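Local coordinates for isochorismatase family protein (Enterococcus faecalis, PDB 2A67), which is of unknown function but belongs to the isochorismatase family and is therefore probably a hydrolase, at residues H83-Y88 and I119-G124; N91-L96 and L125-L130. All coordinates share one frame; numbering follows the deposited sequence.

Contact 1 of 2, residues H83-Y88 and I119-G124; sequences HANAFY and IRMAHG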
loop_
_atom_site.group_PDB
_atom_site.type_symbol
_atom_site.label_atom_id
_atom_site.label_comp_id
_atom_site.label_asym_id
_atom_site.label_seq_id
_atom_site.Cartn_x
_atom_site.Cartn_y
_atom_site.Cartn_z
ATOM N N HIS D 83 13.447 -2.254 -3.684
ATOM C CA HIS D 83 12.102 -2.752 -3.251
ATOM C C HIS D 83 10.898 -2.226 -4.098
ATOM O O HIS D 83 11.050 -1.242 -4.848
ATOM C CB HIS D 83 11.855 -2.408 -1.771
ATOM C CG HIS D 83 10.536 -2.903 -1.248
ATOM N ND1 HIS D 83 10.374 -4.176 -0.706
ATOM C CD2 HIS D 83 9.319 -2.316 -1.200
ATOM C CE1 HIS D 83 9.104 -4.342 -0.365
ATOM N NE2 HIS D 83 8.447 -3.228 -0.661
ATOM N N ALA D 84 9.699 -2.843 -4.005
ATOM C CA ALA D 84 8.458 -2.261 -4.679
ATOM C C ALA D 84 8.275 -0.768 -4.341
ATOM O O ALA D 84 7.943 0.083 -5.248
ATOM C CB ALA D 84 7.139 -3.042 -4.282
ATOM N N ASN D 85 8.549 -0.454 -3.063
ATOM C CA ASN D 85 8.459 0.930 -2.516
ATOM C C ASN D 85 9.615 1.887 -2.952
ATOM O O ASN D 85 10.776 1.696 -2.582
ATOM C CB ASN D 85 8.419 0.783 -0.994
ATOM C CG ASN D 85 8.168 2.074 -0.260
ATOM O OD1 ASN D 85 8.368 3.182 -0.798
ATOM N ND2 ASN D 85 7.705 1.945 0.978
ATOM N N ALA D 86 9.292 2.958 -3.694
ATOM C CA ALA D 86 10.327 3.806 -4.314
ATOM C C ALA D 86 11.019 4.745 -3.321
ATOM O O ALA D 86 12.011 5.404 -3.675
ATOM C CB ALA D 86 9.704 4.626 -5.509
ATOM N N PHE D 87 10.528 4.780 -2.075
ATOM C CA PHE D 87 11.100 5.535 -0.987
ATOM C C PHE D 87 11.976 4.630 -0.100
ATOM O O PHE D 87 12.815 5.158 0.613
ATOM C CB PHE D 87 10.011 6.103 -0.050
ATOM C CG PHE D 87 9.067 7.109 -0.723
ATOM C CD1 PHE D 87 7.908 6.664 -1.338
ATOM C CD2 PHE D 87 9.406 8.474 -0.778
ATOM C CE1 PHE D 87 7.036 7.605 -2.027
ATOM C CE2 PHE D 87 8.542 9.428 -1.442
ATOM C CZ PHE D 87 7.367 8.974 -2.042
ATOM N N TYR D 88 11.753 3.302 -0.144
ATOM C CA TYR D 88 12.370 2.369 0.796
ATOM C C TYR D 88 13.852 2.271 0.470
ATOM O O TYR D 88 14.216 1.745 -0.595
ATOM C CB TYR D 88 11.715 0.988 0.736
ATOM C CG TYR D 88 12.264 0.004 1.764
ATOM C CD1 TYR D 88 11.890 0.106 3.108
ATOM C CD2 TYR D 88 13.149 -1.024 1.407
ATOM C CE1 TYR D 88 12.354 -0.751 4.057
ATOM C CE2 TYR D 88 13.629 -1.923 2.387
ATOM C CZ TYR D 88 13.220 -1.759 3.705
ATOM O OH TYR D 88 13.633 -2.603 4.706
ATOM N N ILE D 119 2.338 4.759 -4.013
ATOM C CA ILE D 119 1.131 5.643 -3.854
ATOM C C ILE D 119 0.717 5.689 -2.368
ATOM O O ILE D 119 0.636 6.761 -1.796
ATOM C CB ILE D 119 -0.027 5.150 -4.720
ATOM C CG1 ILE D 119 0.264 5.480 -6.199
ATOM C CG2 ILE D 119 -1.402 5.801 -4.265
ATOM C CD1 ILE D 119 -0.727 4.744 -7.134
ATOM N N ARG D 120 0.567 4.522 -1.740
ATOM C CA ARG D 120 0.234 4.415 -0.296
ATOM C C ARG D 120 1.310 5.033 0.557
ATOM O O ARG D 120 0.997 5.779 1.488
ATOM C CB ARG D 120 -0.025 2.960 0.128
ATOM C CG ARG D 120 -1.146 2.341 -0.727
ATOM C CD ARG D 120 -1.859 1.225 -0.021
ATOM N NE ARG D 120 -2.458 0.312 -1.023
ATOM C CZ ARG D 120 -3.617 -0.330 -0.874
ATOM N NH1 ARG D 120 -4.364 -0.184 0.237
ATOM N NH2 ARG D 120 -4.039 -1.141 -1.847
HETATM N N MSE D 121 2.570 4.793 0.199
HETATM C CA MSE D 121 3.680 5.450 0.907
HETATM C C MSE D 121 3.704 7.000 0.744
HETATM O O MSE D 121 3.879 7.716 1.714
HETATM C CB MSE D 121 5.020 4.817 0.463
HETATM C CG MSE D 121 6.194 5.271 1.271
HETATM SE SE MSE D 121 6.272 4.510 3.134
HETATM C CE MSE D 121 5.339 3.259 2.959
ATOM N N ALA D 122 3.639 7.470 -0.489
ATOM C CA ALA D 122 3.728 8.869 -0.776
ATOM C C ALA D 122 2.558 9.549 -0.044
ATOM O O ALA D 122 2.776 10.559 0.568
ATOM C CB ALA D 122 3.599 9.086 -2.267
ATOM N N HIS D 123 1.352 8.994 -0.109
ATOM C CA HIS D 123 0.197 9.631 0.581
ATOM C C HIS D 123 0.517 9.678 2.096
ATOM O O HIS D 123 0.306 10.680 2.841
ATOM C CB HIS D 123 -1.071 8.793 0.367
ATOM C CG HIS D 123 -2.198 9.234 1.260
ATOM N ND1 HIS D 123 -2.345 8.803 2.572
ATOM C CD2 HIS D 123 -3.149 10.179 1.061
ATOM C CE1 HIS D 123 -3.392 9.421 3.112
ATOM N NE2 HIS D 123 -3.882 10.270 2.221
ATOM N N GLY D 124 1.066 8.562 2.585
ATOM C CA GLY D 124 1.266 8.435 4.009
ATOM C C GLY D 124 2.347 9.353 4.553
ATOM O O GLY D 124 2.313 9.697 5.735
#
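F87 and N85 reach from a loop to M121 and A122 on helix 111-125. M121 is selenomethionine, and its side chain lies against both loop side chains, CG meeting F87 CD1 and N85 OD1. F87 runs toward the helix as M121 runs out toward the loop, the two lying alongside. CD1 of the F87 ring lies 3.4 Å from CG of M121. The approach to the ring is oblique. Further out, F87 CE1 is 3.8 Å from the methyl CB of A122, so the ring spans two neighbouring helix positions. CG of F87 is anti to its carbonyl carbon (chi1 -63°), which points the ring at the helix, where CE1 and CZ reach A122.

N85 meets M121 differently: it lies across M121, nearly perpendicular to it. The amide ND2 is 3.6 Å from SE of M121, a packing contact and not a hydrogen bond. The other amide atom, OD1, is 3.7 Å from M121 CG, but it is turned back into its own loop. There N85 OD1 accepts a hydrogen bond from F87 N at 3.0 Å. The N-H...O angle is 158°, and the donor is tilted 32° from the carbonyl plane. This bond links the side chain that packs on SE to the backbone that carries the ring.

T118 OG1, on the same helix, is hydrogen-bonded to A86 N. The second subunit is close: N85 packs on G124 of that subunit, and M121 on its R120.

The loop contains an Asx turn, N85 OD1 to F87 N, overlapping a type I beta turn from N85 to Y88. It joins strand 77-81 to helix 92-98 in the alpha/beta fold of the isochorismatase family.

Contact 2 of 2, residues N91-L96 and L125-L130; sequences NLNDLL and LGYTCL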
loop_
_atom_site.group_PDB
_atom_site.type_symbol
_atom_site.label_atom_id
_atom_site.label_comp_id
_atom_site.label_asym_id
_atom_site.label_seq_id
_atom_site.Cartn_x
_atom_site.Cartn_y
_atom_site.Cartn_z
ATOM N N ASN D 91 16.996 7.590 -2.325
ATOM C CA ASN D 91 17.177 9.020 -2.256
ATOM C C ASN D 91 15.910 9.786 -2.720
ATOM O O ASN D 91 15.980 10.975 -2.975
ATOM C CB ASN D 91 18.387 9.429 -3.116
ATOM C CG ASN D 91 19.715 8.903 -2.569
ATOM O OD1 ASN D 91 19.842 8.595 -1.383
ATOM N ND2 ASN D 91 20.715 8.808 -3.436
ATOM N N LEU D 92 14.767 9.100 -2.838
ATOM C CA LEU D 92 13.511 9.762 -3.321
ATOM C C LEU D 92 13.028 10.921 -2.446
ATOM O O LEU D 92 12.793 12.034 -2.949
ATOM C CB LEU D 92 12.386 8.774 -3.620
ATOM C CG LEU D 92 11.131 9.421 -4.311
ATOM C CD1 LEU D 92 11.552 10.355 -5.466
ATOM C CD2 LEU D 92 10.146 8.324 -4.759
ATOM N N ASN D 93 12.891 10.689 -1.141
ATOM C CA ASN D 93 12.374 11.712 -0.257
ATOM C C ASN D 93 13.316 12.932 -0.253
ATOM O O ASN D 93 12.864 14.110 -0.354
ATOM C CB ASN D 93 12.166 11.111 1.113
ATOM C CG ASN D 93 11.193 11.864 1.924
ATOM O OD1 ASN D 93 11.559 12.427 2.969
ATOM N ND2 ASN D 93 9.940 11.929 1.462
ATOM N N ASP D 94 14.630 12.662 -0.242
ATOM C CA ASP D 94 15.627 13.755 -0.288
ATOM C C ASP D 94 15.571 14.613 -1.537
ATOM O O ASP D 94 15.743 15.805 -1.461
ATOM C CB ASP D 94 17.065 13.243 -0.123
ATOM C CG ASP D 94 17.400 12.895 1.320
ATOM O OD1 ASP D 94 16.549 13.134 2.204
ATOM O OD2 ASP D 94 18.506 12.365 1.558
ATOM N N LEU D 95 15.419 13.975 -2.678
ATOM C CA LEU D 95 15.330 14.657 -3.940
ATOM C C LEU D 95 14.051 15.552 -3.943
ATOM O O LEU D 95 14.126 16.759 -4.232
ATOM C CB LEU D 95 15.284 13.609 -5.072
ATOM C CG LEU D 95 14.930 14.257 -6.433
ATOM C CD1 LEU D 95 16.055 15.205 -6.861
ATOM C CD2 LEU D 95 14.632 13.254 -7.494
ATOM N N LEU D 96 12.911 14.972 -3.558
ATOM C CA LEU D 96 11.637 15.754 -3.471
ATOM C C LEU D 96 11.716 16.985 -2.583
ATOM O O LEU D 96 11.155 18.045 -2.910
ATOM C CB LEU D 96 10.508 14.862 -2.993
ATOM C CG LEU D 96 10.223 13.752 -3.996
ATOM C CD1 LEU D 96 9.124 12.831 -3.516
ATOM C CD2 LEU D 96 9.924 14.347 -5.363
ATOM N N LEU D 125 3.319 9.708 3.717
ATOM C CA LEU D 125 4.371 10.671 4.048
ATOM C C LEU D 125 3.901 12.130 3.922
ATOM O O LEU D 125 4.580 13.037 4.384
ATOM C CB LEU D 125 5.593 10.467 3.131
ATOM C CG LEU D 125 6.265 9.096 3.377
ATOM C CD1 LEU D 125 7.281 8.836 2.266
ATOM C CD2 LEU D 125 6.878 9.064 4.790
ATOM N N GLY D 126 2.751 12.353 3.303
ATOM C CA GLY D 126 2.161 13.717 3.333
ATOM C C GLY D 126 2.193 14.340 1.943
ATOM O O GLY D 126 1.882 15.544 1.803
ATOM N N TYR D 127 2.527 13.580 0.895
ATOM C CA TYR D 127 2.492 14.159 -0.475
ATOM C C TYR D 127 1.102 14.118 -1.001
ATOM O O TYR D 127 0.318 13.210 -0.648
ATOM C CB TYR D 127 3.425 13.470 -1.518
ATOM C CG TYR D 127 4.872 13.541 -1.139
ATOM C CD1 TYR D 127 5.643 14.673 -1.447
ATOM C CD2 TYR D 127 5.482 12.478 -0.428
ATOM C CE1 TYR D 127 6.969 14.759 -1.052
ATOM C CE2 TYR D 127 6.867 12.524 -0.065
ATOM C CZ TYR D 127 7.581 13.675 -0.384
ATOM O OH TYR D 127 8.918 13.813 -0.049
ATOM N N THR D 128 0.796 15.122 -1.837
ATOM C CA THR D 128 -0.446 15.166 -2.603
ATOM C C THR D 128 -0.295 14.337 -3.878
ATOM O O THR D 128 0.584 14.614 -4.684
ATOM C CB THR D 128 -0.878 16.681 -2.875
ATOM O OG1 THR D 128 -1.041 17.318 -1.600
ATOM C CG2 THR D 128 -2.161 16.742 -3.716
ATOM N N CYS D 129 -1.109 13.294 -4.050
ATOM C CA CYS D 129 -0.879 12.390 -5.186
ATOM C C CYS D 129 -1.954 12.575 -6.237
ATOM O O CYS D 129 -3.131 12.825 -5.886
ATOM C CB CYS D 129 -0.821 10.933 -4.721
ATOM S SG CYS D 129 0.564 10.740 -3.566
ATOM N N LEU D 130 -1.514 12.473 -7.498
ATOM C CA LEU D 130 -2.348 12.618 -8.706
ATOM C C LEU D 130 -2.037 11.469 -9.657
ATOM O O LEU D 130 -0.975 10.915 -9.594
ATOM C CB LEU D 130 -1.998 13.917 -9.438
ATOM C CG LEU D 130 -2.104 15.207 -8.587
ATOM C CD1 LEU D 130 -1.519 16.338 -9.403
ATOM C CD2 LEU D 130 -3.522 15.504 -8.100
#
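N93 and L96 sit one turn apart on helix 92-98 and face L125 and Y127, at the join between helix 111-125 and strand 128-137. The backbones stay well apart. The nearest CA pairs are N93 with L125 at 9.1 Å and L96 with Y127 at 9.8 Å. Between L125 and Y127, G126 has positive phi (112°) and forms a Schellman motif. The chain turns there from helix to strand.

Y127 makes the largest share of the contact. Its CG is anti to the carbonyl carbon (chi1 -61°), and the ring extends toward the helix with the hydroxyl leading. L96 meets this end obliquely: CD1 is 3.6 Å from CZ of Y127, and CB is 3.5 Å from its OH. N93 comes to the ring edge, near the ring plane. Its amide plane stands 80° from that of the ring. N93 ND2 is modelled 2.6 Å from Y127 OH, but the angle is poor and the pair is not counted as a hydrogen bond. L125 adds a thin contact, with CD1 4.2 Å from N93 ND2. L104 of strand 103-109 also packs on both L96 and Y127.

The chemistry is therefore mainly apolar. L96 CB and CD1 pack against the phenol end of Y127, while the amide of N93, a partly exposed residue, puts a polar group beside the ring edge. No hydrogen bond joins the segments.

How the contacts relate
The centres of contacts 1 and 2 lie 9 Å apart, on the same side of the chain's centre. Their segments alternate along the chain. The loop 83-88 leads into helix 92-98, and helix 111-125 leads into strand 128-137. Each contact thus pairs a piece of the first unit with a piece of the second. The two also touch directly. A122 O is 3.0 Å from Y127 N, a probable hydrogen bond that closes the Schellman motif at G126 and ties contact 1 to contact 2. F87 CD2 is 3.7 Å from L125 CD1, and A122 CB is 3.7 Å from C129 SG. Contact 1 borders the second subunit, whereas contact 2 touches no other chain of the assembly.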